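Local atomic coordinates of capsule biosynthesis protein CapD proenzyme (PDB entry 3G9K), a protein that cleaves the poly-gamma-D-glutamate capsule of Bacillus anthracis and links it through an amide bond to meso-diaminopimelic acid in the peptidoglycan. Residues I99-Y110 with I208-V218. Numbering follows the deposited sequence.
Sequences IGVPGFVAGMEY and ISLEDIKGYKV
Ile208 opens the contact by reaching CD1 to 3.6 Å from Ile99 O, while its other branch, CG2, faces Val101 CG2. Ser209 is the N-cap of the short helix 210-214: its OG accepts from Asp212 N (3.0 Å), a capping bond at the start of the helix whose Asp212 and Ile213 meet Val101. The two methyls of Val101 rest against the Asp212 carbonyl, CG2 3.8 Å from Asp212 O. With CG1 anti to the backbone N (chi1 177°), that methyl also lies 3.9 Å from Ile213 CA and close to Tyr216 CB. The carboxylate of Asp212 turns to a partner outside the two segments, its OD2 accepting from Tyr90 N. Beyond the helix, Tyr216 swings its ring over the Pro102-Gly103 peptide; Gly103 CA lies over one face, 3.3 Å from Tyr216 CZ, a tight fit of main chain against ring. Ala106 CB approaches the same ring obliquely, 3.6 Å from CD1, and the hydroxyl hydrogen-bonds to Arg85 O. Val218 finishes the run, CG2 touching Ala106 O (3.6 Å) and Tyr110 CB along the first turns of helix 104-115. In this N-terminal piece of a gamma-glutamyltransferase-family protein, the contact thus joins the start of that helix to the lead-in of strand 219-228. No hydrogen bond crosses between the segments; cohesion rests on shape and van der Waals contact, with Asp212 OD2 and Tyr216 OH each paired to backbone outside them.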
ATOM      1  N   ILE A  99      -0.138 -18.495   7.495  1.00 24.85           N
ATOM      2  CA  ILE A  99      -1.151 -17.825   6.638  1.00 23.33           C
ATOM      3  C   ILE A  99      -2.239 -17.279   7.541  1.00 22.29           C
ATOM      4  O   ILE A  99      -2.695 -17.986   8.450  1.00 20.39           O
ATOM      5  CB  ILE A  99      -1.732 -18.792   5.601  1.00 23.67           C
ATOM      6  CG1 ILE A  99      -0.629 -19.315   4.695  1.00 24.19           C
ATOM      7  CG2 ILE A  99      -2.876 -18.134   4.790  1.00 22.80           C
ATOM      8  CD1 ILE A  99      -1.023 -20.422   3.743  1.00 22.70           C
ATOM      9  N   GLY A 100      -2.625 -16.019   7.333  1.00 20.70           N
ATOM     10  CA  GLY A 100      -3.616 -15.333   8.182  1.00 20.03           C
ATOM     11  C   GLY A 100      -4.970 -15.475   7.532  1.00 18.64           C
ATOM     12  O   GLY A 100      -5.039 -15.805   6.345  1.00 17.65           O
ATOM     13  N   VAL A 101      -6.055 -15.304   8.284  1.00 18.61           N
ATOM     14  CA  VAL A 101      -7.387 -15.390   7.660  1.00 17.04           C
ATOM     15  C   VAL A 101      -7.530 -14.153   6.757  1.00 15.93           C
ATOM     16  O   VAL A 101      -7.419 -13.035   7.243  1.00 15.13           O
ATOM     17  CB  VAL A 101      -8.516 -15.430   8.703  1.00 16.83           C
ATOM     18  CG1 VAL A 101      -9.865 -15.444   7.986  1.00 18.30           C
ATOM     19  CG2 VAL A 101      -8.355 -16.652   9.607  1.00 19.53           C
ATOM     20  N   PRO A 102      -7.720 -14.324   5.451  1.00 14.72           N
ATOM     21  CA  PRO A 102      -7.788 -13.125   4.553  1.00 16.08           C
ATOM     22  C   PRO A 102      -8.916 -12.166   4.847  1.00 16.64           C
ATOM     23  O   PRO A 102     -10.059 -12.622   5.098  1.00 15.99           O
ATOM     24  CB  PRO A 102      -7.933 -13.759   3.164  1.00 14.98           C
ATOM     25  CG  PRO A 102      -7.486 -15.093   3.330  1.00 15.98           C
ATOM     26  CD  PRO A 102      -7.815 -15.550   4.670  1.00 14.42           C
ATOM     27  N   GLY A 103      -8.589 -10.860   4.844  1.00 16.48           N
ATOM     28  CA  GLY A 103      -9.511  -9.815   5.154  1.00 17.30           C
ATOM     29  C   GLY A 103     -10.066  -9.005   4.004  1.00 16.42           C
ATOM     30  O   GLY A 103     -11.092  -8.324   4.191  1.00 16.96           O
ATOM     31  N   PHE A 104      -9.411  -9.083   2.834  1.00 17.78           N
ATOM     32  CA  PHE A 104      -9.748  -8.284   1.662  1.00 16.75           C
ATOM     33  C   PHE A 104     -11.270  -8.281   1.312  1.00 16.59           C
ATOM     34  O   PHE A 104     -11.906  -7.199   1.214  1.00 15.74           O
ATOM     35  CB  PHE A 104      -8.947  -8.826   0.455  1.00 17.76           C
ATOM     36  CG  PHE A 104      -9.093  -8.003  -0.790  1.00 17.49           C
ATOM     37  CD1 PHE A 104     -10.167  -8.219  -1.665  1.00 19.35           C
ATOM     38  CD2 PHE A 104      -8.157  -7.041  -1.124  1.00 19.87           C
ATOM     39  CE1 PHE A 104     -10.328  -7.472  -2.826  1.00 17.53           C
ATOM     40  CE2 PHE A 104      -8.308  -6.277  -2.291  1.00 19.82           C
ATOM     41  CZ  PHE A 104      -9.402  -6.524  -3.150  1.00 19.36           C
ATOM     42  N   VAL A 105     -11.827  -9.475   1.071  1.00 16.39           N
ATOM     43  CA  VAL A 105     -13.233  -9.622   0.648  1.00 15.71           C
ATOM     44  C   VAL A 105     -14.228  -9.014   1.677  1.00 16.06           C
ATOM     45  O   VAL A 105     -15.135  -8.242   1.295  1.00 16.63           O
ATOM     46  CB  VAL A 105     -13.538 -11.071   0.274  1.00 15.94           C
ATOM     47  CG1 VAL A 105     -15.055 -11.291   0.034  1.00 14.19           C
ATOM     48  CG2 VAL A 105     -12.720 -11.452  -0.968  1.00 12.68           C
ATOM     49  N   ALA A 106     -14.027  -9.333   2.957  1.00 16.86           N
ATOM     50  CA  ALA A 106     -14.779  -8.738   4.088  1.00 16.25           C
ATOM     51  C   ALA A 106     -14.611  -7.210   4.201  1.00 16.25           C
ATOM     52  O   ALA A 106     -15.599  -6.482   4.452  1.00 15.84           O
ATOM     53  CB  ALA A 106     -14.402  -9.391   5.398  1.00 16.13           C
ATOM     54  N   GLY A 107     -13.392  -6.715   3.981  1.00 16.54           N
ATOM     55  CA  GLY A 107     -13.118  -5.285   3.951  1.00 16.63           C
ATOM     56  C   GLY A 107     -13.908  -4.541   2.913  1.00 16.90           C
ATOM     57  O   GLY A 107     -14.564  -3.554   3.219  1.00 18.80           O
HETATM   58  N   MSE A 108     -13.810  -5.033   1.675  1.00 20.68           N
HETATM   59  CA  MSE A 108     -14.502  -4.411   0.551  1.00 20.15           C
HETATM   60  C   MSE A 108     -16.017  -4.428   0.755  1.00 21.00           C
HETATM   61  O   MSE A 108     -16.695  -3.419   0.483  1.00 19.80           O
HETATM   62  CB  MSE A 108     -14.133  -5.104  -0.769  1.00 19.58           C
HETATM   63  CG  MSE A 108     -12.651  -4.976  -1.176  1.00 18.36           C
HETATM   64 SE   MSE A 108     -12.019  -3.135  -1.262  0.50 11.42          SE
HETATM   65  CE  MSE A 108     -10.610  -3.152   0.033  1.00 21.66           C
ATOM     66  N   GLU A 109     -16.565  -5.550   1.269  1.00 17.41           N
ATOM     67  CA  GLU A 109     -18.003  -5.594   1.510  1.00 18.37           C
ATOM     68  C   GLU A 109     -18.436  -4.625   2.605  1.00 19.22           C
ATOM     69  O   GLU A 109     -19.467  -3.963   2.458  1.00 19.55           O
ATOM     70  CB  GLU A 109     -18.494  -6.988   1.862  1.00 18.80           C
ATOM     71  CG  GLU A 109     -20.021  -7.034   2.099  1.00 18.39           C
ATOM     72  CD  GLU A 109     -20.527  -8.442   2.082  1.00 18.84           C
ATOM     73  OE1 GLU A 109     -20.578  -9.038   0.990  1.00 21.88           O
ATOM     74  OE2 GLU A 109     -20.828  -8.950   3.163  1.00 22.18           O
ATOM     75  N   TYR A 110     -17.685  -4.569   3.701  1.00 21.17           N
ATOM     76  CA  TYR A 110     -17.925  -3.621   4.793  1.00 20.52           C
ATOM     77  C   TYR A 110     -17.853  -2.156   4.343  1.00 20.38           C
ATOM     78  O   TYR A 110     -18.688  -1.323   4.694  1.00 19.88           O
ATOM     79  CB  TYR A 110     -16.927  -3.826   5.932  1.00 23.84           C
ATOM     80  CG  TYR A 110     -17.217  -2.934   7.124  1.00 24.19           C
ATOM     81  CD1 TYR A 110     -16.873  -1.580   7.110  1.00 28.54           C
ATOM     82  CD2 TYR A 110     -17.889  -3.436   8.252  1.00 26.97           C
ATOM     83  CE1 TYR A 110     -17.184  -0.761   8.167  1.00 28.62           C
ATOM     84  CE2 TYR A 110     -18.195  -2.611   9.331  1.00 28.24           C
ATOM     85  CZ  TYR A 110     -17.843  -1.291   9.271  1.00 28.29           C
ATOM     86  OH  TYR A 110     -18.152  -0.465  10.327  1.00 30.49           O
ATOM     87  N   ILE A 208      -6.513 -23.994   8.050  1.00 20.75           N
ATOM     88  CA  ILE A 208      -7.239 -23.053   8.851  1.00 20.96           C
ATOM     89  C   ILE A 208      -8.647 -23.599   8.961  1.00 20.36           C
ATOM     90  O   ILE A 208      -9.190 -24.090   7.969  1.00 20.51           O
ATOM     91  CB  ILE A 208      -7.262 -21.632   8.245  1.00 20.48           C
ATOM     92  CG1 ILE A 208      -5.852 -21.022   8.260  1.00 20.88           C
ATOM     93  CG2 ILE A 208      -8.177 -20.732   9.084  1.00 20.49           C
ATOM     94  CD1 ILE A 208      -5.768 -19.582   7.600  1.00 21.33           C
ATOM     95  N   SER A 209      -9.212 -23.562  10.168  1.00 19.67           N
ATOM     96  CA  SER A 209     -10.552 -24.118  10.389  1.00 20.30           C
ATOM     97  C   SER A 209     -11.618 -23.283   9.697  1.00 20.27           C
ATOM     98  O   SER A 209     -11.479 -22.075   9.545  1.00 19.96           O
ATOM     99  CB  SER A 209     -10.903 -24.231  11.861  1.00 19.40           C
ATOM    100  OG  SER A 209     -11.060 -22.970  12.458  1.00 18.93           O
ATOM    101  N   LEU A 210     -12.690 -23.949   9.294  1.00 20.35           N
ATOM    102  CA  LEU A 210     -13.860 -23.243   8.742  1.00 19.22           C
ATOM    103  C   LEU A 210     -14.374 -22.215   9.749  1.00 19.03           C
ATOM    104  O   LEU A 210     -14.777 -21.125   9.358  1.00 18.40           O
ATOM    105  CB  LEU A 210     -14.953 -24.246   8.335  1.00 19.26           C
ATOM    106  CG  LEU A 210     -14.642 -25.181   7.163  1.00 19.20           C
ATOM    107  CD1 LEU A 210     -15.791 -26.161   6.999  1.00 21.88           C
ATOM    108  CD2 LEU A 210     -14.400 -24.373   5.890  1.00 21.51           C
ATOM    109  N   GLU A 211     -14.269 -22.515  11.043  1.00 18.21           N
ATOM    110  CA  GLU A 211     -14.650 -21.601  12.096  1.00 18.28           C
ATOM    111  C   GLU A 211     -13.823 -20.282  12.079  1.00 17.82           C
ATOM    112  O   GLU A 211     -14.373 -19.201  12.251  1.00 18.27           O
ATOM    113  CB  GLU A 211     -14.495 -22.275  13.490  1.00 19.39           C
ATOM    114  CG  GLU A 211     -15.544 -23.386  13.834  1.00 19.96           C
ATOM    115  CD  GLU A 211     -15.404 -24.689  13.058  1.00 23.44           C
ATOM    116  OE1 GLU A 211     -14.328 -24.950  12.489  1.00 22.89           O
ATOM    117  OE2 GLU A 211     -16.381 -25.508  13.059  1.00 23.38           O
ATOM    118  N   ASP A 212     -12.498 -20.381  11.939  1.00 17.46           N
ATOM    119  CA  ASP A 212     -11.652 -19.182  11.913  1.00 17.62           C
ATOM    120  C   ASP A 212     -11.963 -18.364  10.660  1.00 17.41           C
ATOM    121  O   ASP A 212     -11.981 -17.156  10.673  1.00 17.29           O
ATOM    122  CB  ASP A 212     -10.166 -19.535  11.866  1.00 17.57           C
ATOM    123  CG  ASP A 212      -9.564 -19.784  13.225  1.00 21.20           C
ATOM    124  OD1 ASP A 212     -10.132 -19.301  14.232  1.00 26.69           O
ATOM    125  OD2 ASP A 212      -8.511 -20.455  13.261  1.00 22.17           O
ATOM    126  N   ILE A 213     -12.168 -19.037   9.543  1.00 23.65           N
ATOM    127  CA  ILE A 213     -12.464 -18.354   8.281  1.00 23.66           C
ATOM    128  C   ILE A 213     -13.782 -17.580   8.378  1.00 23.97           C
ATOM    129  O   ILE A 213     -13.843 -16.398   8.014  1.00 23.77           O
ATOM    130  CB  ILE A 213     -12.453 -19.345   7.105  1.00 23.43           C
ATOM    131  CG1 ILE A 213     -11.025 -19.897   6.922  1.00 23.44           C
ATOM    132  CG2 ILE A 213     -12.955 -18.667   5.811  1.00 25.02           C
ATOM    133  CD1 ILE A 213     -10.925 -21.142   6.066  1.00 22.78           C
ATOM    134  N   LYS A 214     -14.793 -18.198   8.913  1.00 18.62           N
ATOM    135  CA  LYS A 214     -16.119 -17.568   9.009  1.00 19.48           C
ATOM    136  C   LYS A 214     -16.148 -16.463  10.026  1.00 19.87           C
ATOM    137  O   LYS A 214     -16.942 -15.507   9.904  1.00 20.16           O
ATOM    138  CB  LYS A 214     -17.176 -18.638   9.406  1.00 20.75           C
ATOM    139  CG  LYS A 214     -18.630 -18.165   9.242  1.00 22.42           C
ATOM    140  CD  LYS A 214     -19.665 -19.241   9.541  1.00 23.51           C
ATOM    141  CE  LYS A 214     -21.058 -18.564   9.646  1.00 27.49           C
ATOM    142  NZ  LYS A 214     -22.109 -19.462  10.229  1.00 30.43           N
ATOM    143  N   GLY A 215     -15.270 -16.564  11.031  1.00 18.88           N
ATOM    144  CA  GLY A 215     -15.267 -15.644  12.120  1.00 19.80           C
ATOM    145  C   GLY A 215     -14.522 -14.352  11.867  1.00 20.21           C
ATOM    146  O   GLY A 215     -14.403 -13.528  12.773  1.00 20.11           O
ATOM    147  N   TYR A 216     -14.009 -14.183  10.662  1.00 19.74           N
ATOM    148  CA  TYR A 216     -13.253 -12.994  10.336  1.00 20.77           C
ATOM    149  C   TYR A 216     -14.119 -11.750  10.522  1.00 21.58           C
ATOM    150  O   TYR A 216     -15.253 -11.720  10.071  1.00 22.34           O
ATOM    151  CB  TYR A 216     -12.730 -13.021   8.893  1.00 19.48           C
ATOM    152  CG  TYR A 216     -11.894 -11.757   8.654  1.00 18.37           C
ATOM    153  CD1 TYR A 216     -12.465 -10.591   8.161  1.00 18.77           C
ATOM    154  CD2 TYR A 216     -10.535 -11.725   9.017  1.00 19.08           C
ATOM    155  CE1 TYR A 216     -11.710  -9.428   7.984  1.00 18.34           C
ATOM    156  CE2 TYR A 216      -9.771 -10.554   8.844  1.00 16.98           C
ATOM    157  CZ  TYR A 216     -10.364  -9.419   8.347  1.00 17.16           C
ATOM    158  OH  TYR A 216      -9.638  -8.261   8.203  1.00 18.90           O
ATOM    159  N   LYS A 217     -13.560 -10.722  11.160  1.00 22.79           N
ATOM    160  CA  LYS A 217     -14.230  -9.420  11.319  1.00 24.18           C
ATOM    161  C   LYS A 217     -13.305  -8.249  10.983  1.00 23.62           C
ATOM    162  O   LYS A 217     -12.144  -8.209  11.428  1.00 23.65           O
ATOM    163  CB  LYS A 217     -14.718  -9.239  12.752  1.00 25.85           C
ATOM    164  CG  LYS A 217     -15.824 -10.233  13.158  1.00 28.78           C
ATOM    165  CD  LYS A 217     -17.073 -10.120  12.266  1.00 32.50           C
ATOM    166  CE  LYS A 217     -18.060 -11.266  12.503  1.00 33.31           C
ATOM    167  NZ  LYS A 217     -18.856 -11.579  11.269  1.00 36.24           N
ATOM    168  N   VAL A 218     -13.828  -7.319  10.194  1.00 23.56           N
ATOM    169  CA  VAL A 218     -13.168  -6.026   9.943  1.00 24.20           C
ATOM    170  C   VAL A 218     -13.146  -5.172  11.207  1.00 25.19           C
ATOM    171  O   VAL A 218     -14.010  -5.333  12.059  1.00 25.30           O
ATOM    172  CB  VAL A 218     -13.895  -5.245   8.835  1.00 24.41           C
ATOM    173  CG1 VAL A 218     -13.287  -3.912   8.662  1.00 26.95           C
ATOM    174  CG2 VAL A 218     -13.824  -6.011   7.539  1.00 22.93           C
TER